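Local coordinates for protein cytochrome C3 (Desulfovibrio desulfuricans, PDB 1UP9) that carries electrons through four covalently bound, bis-histidine haems c, with proton-linked (redox-Bohr) and cooperative behaviour between them, at the heme c site. Sequence-based numbering; all coordinates share one arbitrary frame.

The heme c site. Residues 3-5, 9, 11, 20-22, 24-25, 30, 33-34, 43, 45-46, 79, 82-83, 86, 90, 93, 97, 104. With HEC (heme c), chain B; HEC (heme c), chain C.
Two neighbouring haem pockets of a class III cytochrome c (cytochrome c3) share a wall here, formed by Phe20 at the end of strand 17-20 and the stretch on to His25; strand 9-12 lines HEC (chain B). Both haems hang from CXXCH motifs. Helix 30-33 carries Cys30 and Cys33, thioether-linked to HEC (chain B), with the proximal ligand His34 directly after it; Cys79, Cys82 and His83 do the same for HEC (chain C) within helix 79-89. His22 and His25 are the distal ligands. Each iron is six-coordinate and near octahedral: FE of HEC (chain B) lies between His34 NE2 and His22 NE2, and FE of HEC (chain C) between His25 NE2 and His83 NE2, all at 2.0 Å. Imidazole binding through NE2 can still offer ND1. His25 ND1 donates to Pro21 O at 2.8 Å, in the ring plane and nearly along the C=O axis. On that haem's other side, His83 ND1 meets a lone pair of Leu97 O, also at 2.8 Å. These bonds help to set ring rotation and may make the imidazoles stronger donors to iron.

Phe20, flat and apolar, bridges the pair. With CG anti to the backbone N (chi1 172°), its ring stacks near pyrrole D of HEC (chain B), CE2 3.3 Å from the meso carbon CHD, and turns its CD1-CE1 edge to pyrrole B of HEC (chain C), the planes 81° apart. CE2 also lies over the centre of the His22 imidazole, whose opposite face receives Pro5 CD near the rim. That rigid proline rests CD over pyrrole A of HEC (chain B), 3.4 Å from C4A, beside Val4 CG2 over pyrrole B.

Polar groups meet the propionates. Tyr43 O comes within 2.6 Å of O1A of HEC (chain B); since a carbonyl and an ionised carboxylate can only accept, this propionate may carry a proton, as would fit a redox-Bohr role, though protonation is not seen. Cys46 N donates to O1D of HEC (chain B) at 3.0 Å. Lys104 reaches O2A of HEC (chain C) through a water, while Lys90, bent at chi3 (68°), brings NZ within 2.8 Å of propionate O2D of HEC (chain C) in a salt bridge.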
loop_
_atom_site.group_PDB
_atom_site.type_symbol
_atom_site.label_atom_id
_atom_site.label_comp_id
_atom_site.label_asym_id
_atom_site.label_seq_id
_atom_site.Cartn_x
_atom_site.Cartn_y
_atom_site.Cartn_z
ATOM N N ALA A 3 7.162 4.462 16.169
ATOM C CA ALA A 3 6.786 3.096 16.494
ATOM C C ALA A 3 5.968 2.459 15.374
ATOM O O ALA A 3 5.018 3.115 14.914
ATOM C CB ALA A 3 5.914 3.012 17.739
ATOM N N VAL A 4 6.292 1.232 14.995
ATOM C CA VAL A 4 5.381 0.589 14.006
ATOM C C VAL A 4 4.036 0.342 14.668
ATOM O O VAL A 4 3.941 -0.078 15.816
ATOM C CB VAL A 4 5.987 -0.707 13.450
ATOM C CG1 VAL A 4 5.946 -1.867 14.451
ATOM C CG2 VAL A 4 5.331 -1.161 12.157
ATOM N N PRO A 5 2.950 0.602 13.965
ATOM C CA PRO A 5 1.635 0.245 14.538
ATOM C C PRO A 5 1.530 -1.251 14.862
ATOM O O PRO A 5 1.908 -2.153 14.093
ATOM C CB PRO A 5 0.662 0.673 13.435
ATOM C CG PRO A 5 1.392 1.734 12.666
ATOM C CD PRO A 5 2.849 1.256 12.649
ATOM N N VAL A 9 -4.250 -0.575 10.804
ATOM C CA VAL A 9 -4.543 0.864 10.715
ATOM C C VAL A 9 -5.366 1.178 9.497
ATOM O O VAL A 9 -5.278 0.455 8.483
ATOM C CB VAL A 9 -3.254 1.706 10.682
ATOM C CG1 VAL A 9 -2.504 1.501 12.001
ATOM C CG2 VAL A 9 -2.310 1.348 9.534
ATOM N N VAL A 11 -6.425 2.817 6.012
ATOM C CA VAL A 11 -5.959 3.514 4.820
ATOM C C VAL A 11 -7.232 4.036 4.146
ATOM O O VAL A 11 -7.980 3.277 3.535
ATOM C CB VAL A 11 -5.184 2.597 3.867
ATOM C CG1 VAL A 11 -4.570 3.449 2.742
ATOM C CG2 VAL A 11 -4.072 1.829 4.552
ATOM N N PHE A 20 -4.833 -1.882 7.079
ATOM C CA PHE A 20 -3.496 -2.354 6.724
ATOM C C PHE A 20 -2.842 -2.988 7.966
ATOM O O PHE A 20 -2.647 -2.280 8.991
ATOM C CB PHE A 20 -2.626 -1.205 6.168
ATOM C CG PHE A 20 -1.182 -1.694 5.988
ATOM C CD1 PHE A 20 -0.815 -2.506 4.934
ATOM C CD2 PHE A 20 -0.223 -1.301 6.937
ATOM C CE1 PHE A 20 0.479 -2.950 4.817
ATOM C CE2 PHE A 20 1.086 -1.739 6.818
ATOM C CZ PHE A 20 1.432 -2.559 5.754
ATOM N N PRO A 21 -2.479 -4.259 7.927
ATOM C CA PRO A 21 -1.779 -4.887 9.049
ATOM C C PRO A 21 -0.265 -4.875 8.886
ATOM O O PRO A 21 0.244 -5.427 7.874
ATOM C CB PRO A 21 -2.284 -6.356 8.956
ATOM C CG PRO A 21 -2.510 -6.609 7.503
ATOM C CD PRO A 21 -2.731 -5.258 6.857
ATOM N N HIS A 22 0.466 -4.277 9.810
ATOM C CA HIS A 22 1.914 -4.297 9.693
ATOM C C HIS A 22 2.474 -5.690 9.961
ATOM O O HIS A 22 3.561 -6.019 9.421
ATOM C CB HIS A 22 2.619 -3.312 10.644
ATOM C CG HIS A 22 2.609 -1.928 10.075
ATOM N ND1 HIS A 22 1.526 -1.064 10.141
ATOM C CD2 HIS A 22 3.541 -1.219 9.420
ATOM C CE1 HIS A 22 1.816 0.099 9.562
ATOM N NE2 HIS A 22 3.064 0.042 9.096
ATOM N N PRO A 24 2.135 -8.993 9.073
ATOM C CA PRO A 24 2.573 -9.826 7.956
ATOM C C PRO A 24 3.755 -9.247 7.193
ATOM O O PRO A 24 4.382 -9.987 6.412
ATOM C CB PRO A 24 1.315 -9.905 7.064
ATOM C CG PRO A 24 0.192 -9.732 8.044
ATOM C CD PRO A 24 0.690 -8.634 8.962
ATOM N N HIS A 25 3.982 -7.942 7.400
ATOM C CA HIS A 25 5.025 -7.245 6.645
ATOM C C HIS A 25 6.248 -7.039 7.503
ATOM O O HIS A 25 7.107 -6.216 7.147
ATOM C CB HIS A 25 4.452 -5.905 6.140
ATOM C CG HIS A 25 3.243 -6.090 5.262
ATOM N ND1 HIS A 25 1.950 -5.997 5.772
ATOM C CD2 HIS A 25 3.098 -6.420 3.974
ATOM C CE1 HIS A 25 1.080 -6.225 4.816
ATOM N NE2 HIS A 25 1.761 -6.506 3.693
ATOM N N CYS A 30 10.961 -1.040 6.238
ATOM C CA CYS A 30 9.990 0.046 6.335
ATOM C C CYS A 30 10.020 0.924 5.088
ATOM O O CYS A 30 9.016 1.367 4.579
ATOM C CB CYS A 30 10.227 0.958 7.562
ATOM S SG CYS A 30 10.578 0.183 9.119
ATOM N N CYS A 33 7.888 0.795 1.775
ATOM C CA CYS A 33 6.593 1.488 1.731
ATOM C C CYS A 33 6.737 2.968 2.085
ATOM O O CYS A 33 6.299 3.820 1.332
ATOM C CB CYS A 33 5.610 0.795 2.689
ATOM S SG CYS A 33 5.402 -0.929 2.163
ATOM N N HIS A 34 7.333 3.164 3.252
ATOM C CA HIS A 34 7.586 4.530 3.739
ATOM C C HIS A 34 8.848 5.025 3.075
ATOM O O HIS A 34 9.923 5.148 3.679
ATOM C CB HIS A 34 7.734 4.516 5.249
ATOM C CG HIS A 34 6.503 4.039 5.950
ATOM N ND1 HIS A 34 5.362 4.818 6.106
ATOM C CD2 HIS A 34 6.230 2.864 6.569
ATOM C CE1 HIS A 34 4.444 4.119 6.786
ATOM N NE2 HIS A 34 4.944 2.934 7.068
ATOM N N TYR A 43 7.455 9.020 7.421
ATOM C CA TYR A 43 6.492 8.013 7.830
ATOM C C TYR A 43 5.084 8.567 7.841
ATOM O O TYR A 43 4.159 7.972 8.426
ATOM C CB TYR A 43 6.892 7.560 9.231
ATOM C CG TYR A 43 8.119 6.692 9.305
ATOM C CD1 TYR A 43 9.362 7.225 9.559
ATOM C CD2 TYR A 43 8.039 5.306 9.126
ATOM C CE1 TYR A 43 10.483 6.443 9.628
ATOM C CE2 TYR A 43 9.170 4.510 9.197
ATOM C CZ TYR A 43 10.390 5.072 9.448
ATOM O OH TYR A 43 11.544 4.312 9.540
ATOM N N LYS A 45 1.300 9.670 6.625
ATOM C CA LYS A 45 0.301 8.905 5.893
ATOM C C LYS A 45 0.437 9.173 4.393
ATOM O O LYS A 45 0.720 10.268 3.944
ATOM C CB LYS A 45 -1.107 9.245 6.376
ATOM C CG LYS A 45 -1.298 9.013 7.870
ATOM C CD LYS A 45 -2.694 9.424 8.329
ATOM C CE LYS A 45 -3.034 8.766 9.663
ATOM N NZ LYS A 45 -3.868 9.680 10.484
ATOM N N CYS A 46 0.254 8.093 3.639
ATOM C CA CYS A 46 0.502 8.122 2.205
ATOM C C CYS A 46 -0.320 9.202 1.527
ATOM O O CYS A 46 0.162 9.843 0.576
ATOM C CB CYS A 46 0.213 6.768 1.549
ATOM S SG CYS A 46 0.788 5.313 2.442
ATOM N N CYS A 79 1.298 -1.959 -3.300
ATOM C CA CYS A 79 0.742 -3.150 -2.657
ATOM C C CYS A 79 0.544 -4.263 -3.678
ATOM O O CYS A 79 0.963 -5.397 -3.428
ATOM C CB CYS A 79 -0.638 -2.876 -2.041
ATOM S SG CYS A 79 -0.765 -1.331 -1.055
ATOM N N CYS A 82 3.864 -5.916 -5.226
ATOM C CA CYS A 82 4.518 -6.946 -4.414
ATOM C C CYS A 82 3.617 -8.127 -4.214
ATOM O O CYS A 82 4.060 -9.272 -4.342
ATOM C CB CYS A 82 4.924 -6.371 -3.030
ATOM S SG CYS A 82 5.759 -7.692 -2.097
ATOM N N HIS A 83 2.318 -7.931 -3.953
ATOM C CA HIS A 83 1.448 -9.097 -3.774
ATOM C C HIS A 83 1.408 -9.967 -5.027
ATOM O O HIS A 83 1.296 -11.189 -4.863
ATOM C CB HIS A 83 0.033 -8.614 -3.384
ATOM C CG HIS A 83 -0.024 -8.183 -1.955
ATOM N ND1 HIS A 83 -1.275 -7.941 -1.402
ATOM C CD2 HIS A 83 0.897 -8.004 -0.980
ATOM C CE1 HIS A 83 -1.104 -7.602 -0.141
ATOM N NE2 HIS A 83 0.197 -7.615 0.171
ATOM N N VAL A 86 4.231 -12.243 -4.586
ATOM C CA VAL A 86 3.987 -13.192 -3.503
ATOM C C VAL A 86 3.055 -14.308 -3.994
ATOM O O VAL A 86 3.337 -15.450 -3.698
ATOM C CB VAL A 86 3.393 -12.467 -2.282
ATOM C CG1 VAL A 86 2.946 -13.424 -1.192
ATOM C CG2 VAL A 86 4.407 -11.473 -1.673
ATOM N N LYS A 90 3.110 -18.236 -3.924
ATOM C CA LYS A 90 2.136 -18.840 -3.008
ATOM C C LYS A 90 0.739 -18.689 -3.594
ATOM O O LYS A 90 -0.045 -17.838 -3.208
ATOM C CB LYS A 90 2.203 -18.159 -1.628
ATOM C CG LYS A 90 3.591 -18.371 -1.011
ATOM C CD LYS A 90 3.684 -17.876 0.396
ATOM C CE LYS A 90 2.866 -18.662 1.399
ATOM N NZ LYS A 90 3.235 -18.246 2.788
ATOM N N LEU A 93 -2.705 -17.962 -2.079
ATOM C CA LEU A 93 -3.076 -16.637 -1.527
ATOM C C LEU A 93 -3.607 -15.684 -2.589
ATOM O O LEU A 93 -3.784 -14.498 -2.299
ATOM C CB LEU A 93 -1.827 -16.006 -0.884
ATOM C CG LEU A 93 -1.291 -16.803 0.333
ATOM C CD1 LEU A 93 -0.079 -16.170 0.959
ATOM C CD2 LEU A 93 -2.390 -16.921 1.384
ATOM N N LEU A 97 -4.774 -11.871 -1.435
ATOM C CA LEU A 97 -3.848 -10.746 -1.572
ATOM C C LEU A 97 -4.036 -9.890 -2.823
ATOM O O LEU A 97 -3.457 -8.791 -2.926
ATOM C CB LEU A 97 -2.390 -11.245 -1.581
ATOM C CG LEU A 97 -1.906 -11.985 -0.327
ATOM C CD1 LEU A 97 -0.383 -12.146 -0.422
ATOM C CD2 LEU A 97 -2.359 -11.396 0.964
ATOM N N LYS A 104 -8.439 -10.081 1.473
ATOM C CA LYS A 104 -8.147 -9.595 2.830
ATOM C C LYS A 104 -8.200 -8.072 2.870
ATOM O O LYS A 104 -8.435 -7.485 3.896
ATOM C CB LYS A 104 -6.787 -10.126 3.300
ATOM C CG LYS A 104 -6.804 -11.655 3.484
ATOM C CD LYS A 104 -7.749 -12.073 4.610
ATOM C CE LYS A 104 -7.592 -13.589 4.868
ATOM N NZ LYS A 104 -8.448 -14.011 6.014
HETATM FE FE HEC B . 4.033 1.503 8.113
HETATM C CHA HEC B . 1.236 3.363 8.791
HETATM C CHB HEC B . 5.623 2.923 10.677
HETATM C CHC HEC B . 6.596 -0.753 7.720
HETATM C CHD HEC B . 2.732 0.532 5.080
HETATM N NA HEC B . 3.509 2.826 9.519
HETATM C C1A HEC B . 2.330 3.575 9.613
HETATM C C2A HEC B . 2.452 4.555 10.674
HETATM C C3A HEC B . 3.669 4.400 11.210
HETATM C C4A HEC B . 4.346 3.354 10.473
HETATM C CMA HEC B . 4.292 5.142 12.411
HETATM C CAA HEC B . 1.382 5.574 11.057
HETATM C CBA HEC B . 1.541 6.859 10.212
HETATM C CGA HEC B . 1.056 6.682 8.782
HETATM O O1A HEC B . 1.927 6.668 7.871
HETATM O O2A HEC B . -0.194 6.562 8.647
HETATM N NB HEC B . 5.732 1.120 9.080
HETATM C C1B HEC B . 6.269 1.864 10.101
HETATM C C2B HEC B . 7.588 1.361 10.448
HETATM C C3B HEC B . 7.825 0.303 9.637
HETATM C C4B HEC B . 6.695 0.177 8.748
HETATM C CMB HEC B . 8.448 1.956 11.561
HETATM C CAB HEC B . 9.011 -0.650 9.583
HETATM C CBB HEC B . 9.289 -1.313 10.958
HETATM N NC HEC B . 4.540 0.187 6.705
HETATM C C1C HEC B . 5.637 -0.688 6.719
HETATM C C2C HEC B . 5.653 -1.484 5.520
HETATM C C3C HEC B . 4.623 -1.096 4.796
HETATM C C4C HEC B . 3.902 -0.079 5.508
HETATM C CMC HEC B . 6.775 -2.493 5.250
HETATM C CAC HEC B . 4.212 -1.554 3.387
HETATM C CBC HEC B . 4.132 -3.093 3.192
HETATM N ND HEC B . 2.339 1.903 7.131
HETATM C C1D HEC B . 2.003 1.408 5.872
HETATM C C2D HEC B . 0.704 1.940 5.507
HETATM C C3D HEC B . 0.272 2.724 6.521
HETATM C C4D HEC B . 1.288 2.705 7.556
HETATM C CMD HEC B . 0.010 1.624 4.196
HETATM C CAD HEC B . -1.034 3.525 6.587
HETATM C CBD HEC B . -0.773 4.982 6.136
HETATM C CGD HEC B . -2.013 5.776 5.817
HETATM O O1D HEC B . -1.955 6.463 4.775
HETATM O O2D HEC B . -2.982 5.706 6.545
HETATM FE FE HEC C . 0.989 -7.054 1.930
HETATM C CHA HEC C . 0.006 -9.940 3.458
HETATM C CHB HEC C . -2.067 -5.605 2.676
HETATM C CHC HEC C . 2.035 -4.076 0.622
HETATM C CHD HEC C . 3.994 -8.495 1.132
HETATM N NA HEC C . -0.669 -7.665 2.816
HETATM C C1A HEC C . -0.894 -8.893 3.405
HETATM C C2A HEC C . -2.254 -8.963 3.910
HETATM C C3A HEC C . -2.824 -7.772 3.723
HETATM C C4A HEC C . -1.845 -6.930 3.055
HETATM C CMA HEC C . -4.244 -7.326 4.079
HETATM C CAA HEC C . -2.887 -10.270 4.437
HETATM C CBA HEC C . -2.813 -10.351 5.979
HETATM C CGA HEC C . -3.676 -11.524 6.449
HETATM O O1A HEC C . -3.050 -12.527 6.806
HETATM O O2A HEC C . -4.902 -11.372 6.422
HETATM N NB HEC C . 0.168 -5.257 1.727
HETATM C C1B HEC C . -1.135 -4.821 2.018
HETATM C C2B HEC C . -1.345 -3.457 1.570
HETATM C C3B HEC C . -0.171 -3.049 1.045
HETATM C C4B HEC C . 0.749 -4.168 1.117
HETATM C CMB HEC C . -2.688 -2.725 1.693
HETATM C CAB HEC C . 0.242 -1.739 0.406
HETATM C CBB HEC C . 0.009 -0.534 1.383
HETATM N NC HEC C . 2.642 -6.432 1.030
HETATM C C1C HEC C . 2.895 -5.171 0.547
HETATM C C2C HEC C . 4.210 -5.114 -0.068
HETATM C C3C HEC C . 4.760 -6.355 0.036
HETATM C C4C HEC C . 3.777 -7.171 0.756
HETATM C CMC HEC C . 4.743 -3.835 -0.739
HETATM C CAC HEC C . 6.081 -6.922 -0.471
HETATM C CBC HEC C . 7.248 -5.954 -0.578
HETATM N ND HEC C . 1.804 -8.846 2.180
HETATM C C1D HEC C . 3.088 -9.255 1.841
HETATM C C2D HEC C . 3.346 -10.578 2.330
HETATM C C3D HEC C . 2.240 -10.971 2.979
HETATM C C4D HEC C . 1.271 -9.917 2.916
HETATM C CMD HEC C . 4.691 -11.307 2.170
HETATM C CAD HEC C . 2.089 -12.292 3.732
HETATM C CBD HEC C . 1.782 -13.420 2.719
HETATM C CGD HEC C . 1.946 -14.774 3.400
HETATM O O1D HEC C . 1.155 -14.998 4.333
HETATM O O2D HEC C . 2.852 -15.528 2.985
HETATM O O HOH W 1 -5.838 -13.654 7.795
#